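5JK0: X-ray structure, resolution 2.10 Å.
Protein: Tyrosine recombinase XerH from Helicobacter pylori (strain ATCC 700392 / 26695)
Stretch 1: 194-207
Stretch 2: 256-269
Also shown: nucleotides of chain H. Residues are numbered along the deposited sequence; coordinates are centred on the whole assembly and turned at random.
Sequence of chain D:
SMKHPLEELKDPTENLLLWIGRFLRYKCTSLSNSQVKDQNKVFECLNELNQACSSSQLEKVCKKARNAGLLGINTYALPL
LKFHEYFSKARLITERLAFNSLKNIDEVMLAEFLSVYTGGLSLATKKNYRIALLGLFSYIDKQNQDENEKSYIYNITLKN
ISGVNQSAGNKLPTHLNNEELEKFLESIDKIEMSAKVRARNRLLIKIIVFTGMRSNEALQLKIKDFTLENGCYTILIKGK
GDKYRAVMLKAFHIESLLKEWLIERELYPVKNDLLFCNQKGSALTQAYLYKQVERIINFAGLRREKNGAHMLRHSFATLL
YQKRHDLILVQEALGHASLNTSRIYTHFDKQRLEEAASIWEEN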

# COMPACT_ATOMS: atom_id res chain seq x y z
N SER D 194 2.37 -51.00 -4.74
CA SER D 194 2.05 -52.21 -5.51
C SER D 194 2.93 -52.29 -6.75
O SER D 194 3.39 -51.27 -7.26
CB SER D 194 0.58 -52.23 -5.90
OG SER D 194 0.27 -51.22 -6.84
N ALA D 195 3.16 -53.50 -7.23
CA ALA D 195 4.06 -53.73 -8.36
C ALA D 195 3.55 -53.11 -9.65
O ALA D 195 4.32 -52.87 -10.58
CB ALA D 195 4.29 -55.23 -8.55
N LYS D 196 2.24 -52.86 -9.71
CA LYS D 196 1.62 -52.32 -10.91
C LYS D 196 1.84 -50.82 -11.05
O LYS D 196 1.76 -50.28 -12.16
CB LYS D 196 0.12 -52.62 -10.90
N VAL D 197 2.12 -50.13 -9.94
CA VAL D 197 2.24 -48.68 -9.97
C VAL D 197 3.54 -48.15 -9.37
O VAL D 197 3.81 -46.95 -9.44
CB VAL D 197 1.06 -48.00 -9.22
CG1 VAL D 197 -0.27 -48.50 -9.76
CG2 VAL D 197 1.17 -48.25 -7.73
N ARG D 198 4.35 -49.03 -8.79
CA ARG D 198 5.55 -48.60 -8.09
C ARG D 198 6.58 -47.97 -9.02
O ARG D 198 7.14 -46.91 -8.72
CB ARG D 198 6.18 -49.76 -7.33
CG ARG D 198 7.34 -49.34 -6.43
CD ARG D 198 7.76 -50.46 -5.50
NE ARG D 198 8.74 -50.00 -4.52
CZ ARG D 198 10.06 -50.09 -4.68
NH1 ARG D 198 10.88 -49.64 -3.74
NH2 ARG D 198 10.56 -50.63 -5.78
N ALA D 199 6.84 -48.63 -10.15
CA ALA D 199 7.82 -48.13 -11.11
C ALA D 199 7.39 -46.79 -11.69
O ALA D 199 8.19 -45.86 -11.80
CB ALA D 199 8.02 -49.15 -12.22
N ARG D 200 6.12 -46.69 -12.07
CA ARG D 200 5.58 -45.49 -12.68
C ARG D 200 5.58 -44.30 -11.72
O ARG D 200 6.01 -43.20 -12.07
CB ARG D 200 4.16 -45.74 -13.19
CG ARG D 200 3.49 -44.54 -13.82
CD ARG D 200 2.01 -44.78 -14.01
NE ARG D 200 1.33 -44.97 -12.73
CZ ARG D 200 0.07 -45.40 -12.61
NH1 ARG D 200 -0.64 -45.69 -13.69
NH2 ARG D 200 -0.46 -45.55 -11.40
N ASN D 201 5.08 -44.53 -10.51
CA ASN D 201 4.93 -43.45 -9.54
C ASN D 201 6.26 -42.94 -9.01
O ASN D 201 6.43 -41.73 -8.81
CB ASN D 201 4.05 -43.92 -8.38
CG ASN D 201 2.62 -44.18 -8.80
OD1 ASN D 201 2.32 -44.26 -9.99
ND2 ASN D 201 1.73 -44.32 -7.83
N ARG D 202 7.20 -43.84 -8.77
CA ARG D 202 8.52 -43.44 -8.29
C ARG D 202 9.23 -42.57 -9.32
O ARG D 202 9.81 -41.54 -8.98
CB ARG D 202 9.38 -44.66 -7.95
CG ARG D 202 9.01 -45.33 -6.64
CD ARG D 202 10.17 -46.16 -6.12
NE ARG D 202 10.57 -47.20 -7.06
CZ ARG D 202 11.70 -47.90 -6.95
NH1 ARG D 202 11.99 -48.83 -7.85
NH2 ARG D 202 12.53 -47.67 -5.95
N LEU D 203 9.18 -42.98 -10.58
CA LEU D 203 9.80 -42.23 -11.66
C LEU D 203 9.15 -40.86 -11.83
O LEU D 203 9.84 -39.86 -12.06
CB LEU D 203 9.72 -43.01 -12.98
CG LEU D 203 10.30 -42.32 -14.22
CD1 LEU D 203 11.78 -42.00 -14.02
CD2 LEU D 203 10.10 -43.18 -15.46
N LEU D 204 7.83 -40.81 -11.70
CA LEU D 204 7.08 -39.57 -11.87
C LEU D 204 7.45 -38.53 -10.81
O LEU D 204 7.72 -37.37 -11.13
CB LEU D 204 5.58 -39.85 -11.82
CG LEU D 204 4.65 -38.63 -11.85
CD1 LEU D 204 4.87 -37.82 -13.12
CD2 LEU D 204 3.19 -39.06 -11.74
N ILE D 205 7.47 -38.96 -9.55
CA ILE D 205 7.73 -38.05 -8.44
C ILE D 205 9.19 -37.59 -8.40
O ILE D 205 9.46 -36.42 -8.13
CB ILE D 205 7.36 -38.72 -7.09
CG1 ILE D 205 5.87 -39.06 -7.07
CG2 ILE D 205 7.70 -37.80 -5.93
CD1 ILE D 205 5.39 -39.63 -5.76
N LYS D 206 10.11 -38.50 -8.69
CA LYS D 206 11.53 -38.16 -8.65
C LYS D 206 11.91 -37.11 -9.69
O LYS D 206 12.72 -36.22 -9.41
CB LYS D 206 12.39 -39.42 -8.84
CG LYS D 206 12.41 -40.32 -7.62
CD LYS D 206 13.59 -41.27 -7.63
CE LYS D 206 13.58 -42.16 -6.40
NZ LYS D 206 14.95 -42.53 -5.95
N ILE D 207 11.34 -37.21 -10.89
CA ILE D 207 11.61 -36.24 -11.94
C ILE D 207 11.16 -34.85 -11.52
O ILE D 207 11.83 -33.85 -11.79
CB ILE D 207 10.92 -36.64 -13.26
CG1 ILE D 207 11.56 -37.91 -13.83
CG2 ILE D 207 11.01 -35.52 -14.29
CD1 ILE D 207 10.94 -38.38 -15.13
N SER D 256 17.71 -46.00 -14.12
CA SER D 256 17.28 -47.34 -13.72
C SER D 256 15.76 -47.45 -13.74
O SER D 256 15.21 -48.44 -14.24
CB SER D 256 17.81 -47.67 -12.33
OG SER D 256 17.39 -48.97 -11.92
N LEU D 257 15.09 -46.44 -13.20
CA LEU D 257 13.63 -46.43 -13.13
C LEU D 257 13.00 -46.32 -14.52
O LEU D 257 12.02 -47.01 -14.81
CB LEU D 257 13.14 -45.28 -12.25
CG LEU D 257 13.27 -45.47 -10.74
CD1 LEU D 257 12.90 -44.19 -10.01
CD2 LEU D 257 12.39 -46.63 -10.28
N LEU D 258 13.56 -45.46 -15.35
CA LEU D 258 13.02 -45.21 -16.69
C LEU D 258 13.04 -46.48 -17.54
O LEU D 258 12.09 -46.77 -18.26
CB LEU D 258 13.81 -44.10 -17.38
CG LEU D 258 13.32 -43.70 -18.78
CD1 LEU D 258 11.88 -43.22 -18.73
CD2 LEU D 258 14.23 -42.63 -19.38
N LYS D 259 14.13 -47.24 -17.44
CA LYS D 259 14.25 -48.49 -18.18
C LYS D 259 13.23 -49.51 -17.69
O LYS D 259 12.61 -50.21 -18.49
CB LYS D 259 15.67 -49.06 -18.05
N GLU D 260 13.04 -49.57 -16.38
CA GLU D 260 12.11 -50.52 -15.78
C GLU D 260 10.66 -50.18 -16.10
O GLU D 260 9.85 -51.07 -16.36
CB GLU D 260 12.32 -50.57 -14.26
CG GLU D 260 11.42 -51.56 -13.55
CD GLU D 260 11.63 -51.56 -12.04
OE1 GLU D 260 12.44 -50.74 -11.56
OE2 GLU D 260 10.98 -52.37 -11.35
N TRP D 261 10.34 -48.89 -16.08
CA TRP D 261 8.97 -48.44 -16.32
C TRP D 261 8.55 -48.62 -17.78
O TRP D 261 7.43 -49.04 -18.06
CB TRP D 261 8.80 -46.98 -15.90
CG TRP D 261 7.59 -46.31 -16.49
CD1 TRP D 261 7.57 -45.17 -17.24
CD2 TRP D 261 6.23 -46.75 -16.40
NE1 TRP D 261 6.29 -44.86 -17.61
CE2 TRP D 261 5.44 -45.82 -17.11
CE3 TRP D 261 5.60 -47.84 -15.79
CZ2 TRP D 261 4.06 -45.95 -17.22
CZ3 TRP D 261 4.23 -47.97 -15.90
CH2 TRP D 261 3.47 -47.02 -16.61
N LEU D 262 9.45 -48.31 -18.70
CA LEU D 262 9.16 -48.45 -20.13
C LEU D 262 8.87 -49.90 -20.50
O LEU D 262 8.13 -50.16 -21.45
CB LEU D 262 10.32 -47.91 -20.97
CG LEU D 262 10.46 -46.39 -21.01
CD1 LEU D 262 11.68 -45.98 -21.82
CD2 LEU D 262 9.20 -45.75 -21.57
N ILE D 263 9.47 -50.83 -19.76
CA ILE D 263 9.21 -52.25 -19.98
C ILE D 263 7.79 -52.61 -19.56
O ILE D 263 7.05 -53.24 -20.31
CB ILE D 263 10.20 -53.13 -19.20
CG1 ILE D 263 11.62 -52.95 -19.75
CG2 ILE D 263 9.80 -54.59 -19.28
CD1 ILE D 263 12.67 -53.71 -18.98
N GLU D 264 7.41 -52.18 -18.36
CA GLU D 264 6.09 -52.47 -17.82
C GLU D 264 5.00 -51.65 -18.51
O GLU D 264 3.82 -51.98 -18.45
CB GLU D 264 6.06 -52.21 -16.31
CG GLU D 264 7.06 -53.03 -15.52
CD GLU D 264 7.04 -52.71 -14.04
OE1 GLU D 264 6.26 -51.82 -13.64
OE2 GLU D 264 7.78 -53.36 -13.28
N ARG D 265 5.42 -50.57 -19.18
CA ARG D 265 4.49 -49.69 -19.88
C ARG D 265 3.88 -50.39 -21.10
O ARG D 265 2.79 -50.03 -21.55
CB ARG D 265 5.21 -48.41 -20.31
CG ARG D 265 4.32 -47.38 -20.99
CD ARG D 265 5.13 -46.17 -21.43
NE ARG D 265 4.36 -45.28 -22.29
CZ ARG D 265 4.28 -45.41 -23.61
NH1 ARG D 265 4.92 -46.40 -24.22
NH2 ARG D 265 3.55 -44.56 -24.33
N GLU D 266 4.58 -51.39 -21.61
CA GLU D 266 4.13 -52.13 -22.79
C GLU D 266 2.83 -52.89 -22.53
O GLU D 266 2.10 -53.22 -23.46
CB GLU D 266 5.21 -53.11 -23.26
CG GLU D 266 6.50 -52.44 -23.70
CD GLU D 266 7.52 -53.43 -24.24
OE1 GLU D 266 8.62 -53.00 -24.63
OE2 GLU D 266 7.21 -54.64 -24.27
N LEU D 267 2.55 -53.17 -21.26
CA LEU D 267 1.34 -53.90 -20.89
C LEU D 267 0.13 -52.98 -20.81
O LEU D 267 -1.01 -53.43 -20.83
CB LEU D 267 1.54 -54.62 -19.56
CG LEU D 267 2.64 -55.69 -19.54
CD1 LEU D 267 2.73 -56.35 -18.18
CD2 LEU D 267 2.39 -56.72 -20.63
N TYR D 268 0.39 -51.67 -20.72
CA TYR D 268 -0.68 -50.68 -20.70
C TYR D 268 -1.20 -50.41 -22.11
O TYR D 268 -0.43 -50.37 -23.06
CB TYR D 268 -0.19 -49.38 -20.06
CG TYR D 268 -0.00 -49.44 -18.56
CD1 TYR D 268 1.11 -50.07 -18.01
CD2 TYR D 268 -0.93 -48.86 -17.70
CE1 TYR D 268 1.28 -50.12 -16.64
CE2 TYR D 268 -0.76 -48.91 -16.33
CZ TYR D 268 0.35 -49.54 -15.80
OH TYR D 268 0.53 -49.60 -14.44
N PRO D 269 -2.53 -50.23 -22.24
CA PRO D 269 -3.14 -49.92 -23.53
C PRO D 269 -3.10 -48.44 -23.88
O PRO D 269 -4.13 -47.85 -24.20
CB PRO D 269 -4.59 -50.39 -23.34
CG PRO D 269 -4.84 -50.17 -21.89
CD PRO D 269 -3.54 -50.43 -21.19
P DA H 3 -2.80 -49.91 -6.81
OP1 DA H 3 -2.05 -50.80 -7.72
OP2 DA H 3 -2.06 -49.02 -5.88
O5' DA H 3 -3.80 -49.03 -7.69
C5' DA H 3 -4.67 -49.67 -8.62
C4' DA H 3 -5.55 -48.66 -9.32
O4' DA H 3 -6.65 -48.27 -8.44
C3' DA H 3 -4.86 -47.35 -9.73
O3' DA H 3 -5.26 -46.98 -11.04
C2' DA H 3 -5.36 -46.36 -8.69
C1' DA H 3 -6.78 -46.87 -8.48
N9 DA H 3 -7.39 -46.41 -7.24
C8 DA H 3 -6.78 -46.26 -6.03
N7 DA H 3 -7.59 -45.81 -5.09
C5 DA H 3 -8.80 -45.66 -5.73
C6 DA H 3 -10.06 -45.22 -5.29
N6 DA H 3 -10.31 -44.84 -4.03
N1 DA H 3 -11.07 -45.19 -6.19
C2 DA H 3 -10.82 -45.57 -7.45
N3 DA H 3 -9.68 -46.00 -7.98
C4 DA H 3 -8.70 -46.02 -7.06
P DG H 4 -4.39 -45.92 -11.88
OP1 DG H 4 -5.03 -45.77 -13.21
OP2 DG H 4 -2.97 -46.35 -11.80
O5' DG H 4 -4.54 -44.55 -11.07
C5' DG H 4 -5.22 -43.43 -11.64
C4' DG H 4 -6.73 -43.61 -11.56
O4' DG H 4 -7.10 -44.07 -10.24
C3' DG H 4 -7.54 -42.35 -11.76
O3' DG H 4 -7.73 -42.10 -13.14
C2' DG H 4 -8.86 -42.68 -11.06
C1' DG H 4 -8.43 -43.66 -9.96
N9 DG H 4 -8.46 -43.08 -8.61
C8 DG H 4 -7.43 -43.05 -7.71
N7 DG H 4 -7.75 -42.48 -6.58
C5 DG H 4 -9.08 -42.11 -6.74
C6 DG H 4 -9.96 -41.46 -5.85
O6 DG H 4 -9.73 -41.05 -4.70
N1 DG H 4 -11.22 -41.28 -6.41
C2 DG H 4 -11.58 -41.68 -7.68
N2 DG H 4 -12.85 -41.42 -8.04
N3 DG H 4 -10.77 -42.30 -8.52
C4 DG H 4 -9.53 -42.48 -7.99
O HOH W 1 4.52 -49.53 -12.70

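Two helices pack here, one running from 198 through 207 and onward, the other already under way at 256. Their N-to-C directions differ by 139°, so they run roughly antiparallel but well splayed. The axes come within 8.8 Å of each other. Ala199 sits across from Trp261, with 5.3 Å between Ala199 CA and Trp261 CA. One turn on, Leu203 sits across from Leu257, with 5.9 Å between Leu203 CA and Leu257 CA.

Ala199 is the low point of the first helix. Its methyl points toward the second helix and rests against the base of Trp261, with Ala199 CB 4.3 Å from Trp261 CB. Glu264 also reaches this methyl, with Glu264 OE1 3.5 Å from Ala199 CB.

Leu203 is the main bump of the first helix. Its side chain fits among Leu257, Leu258 and Trp261. Leu203 CD1 lies 4.0 Å from Leu257 CB. Leu203 CD2 lies 3.7 Å from Leu258 CD1 and 3.7 Å from Trp261 CD1. These contacts are apolar and depend on close fit.

Leu257 is the answering bump. It has the largest area covered by the opposite stretch. Leu257 CD2 lies over one face of the Arg202 guanidinium, 3.3 Å from Arg202 NH1. Leu257 CD1 meets the aliphatic part of Lys206, 3.8 Å from Lys206 CD. The long side chains thus offer flat or greasy surfaces to the leucine. Glu260 OE1 lies at the edge of the same guanidinium, but its 4.2 Å distance from Arg202 NH1 is beyond a salt bridge.

The Trp261 ring gives Arg200 a flat seat. Arg200 CB stands over its six-membered ring, 3.6 Å from the centroid and 14° off the normal, a CH-pi contact. The rest of Arg200 extends onward to DNA. Arg200 NH2 donates a hydrogen bond to DG4 OP2 at 2.7 Å. Arg200 NE donates to Asn201 OD1 at 3.0 Å, which helps hold the guanidinium in place. Such phosphate contacts suit a recombinase.

A water bridges the two stretches. It donates to Glu264 OE1 at 3.0 Å and, weakly, to Lys196 O at 2.9 Å. It also accepts a weak bond from Arg200 N at 3.3 Å. Farther along the second stretch, Tyr268 reaches back to the loop before the first helix, bringing Tyr268 OH to 2.7 Å from Lys196 O. The same hydroxyl lies over one face of the Arg200 guanidinium, with Tyr268 OH 4.1 Å from Arg200 NH1.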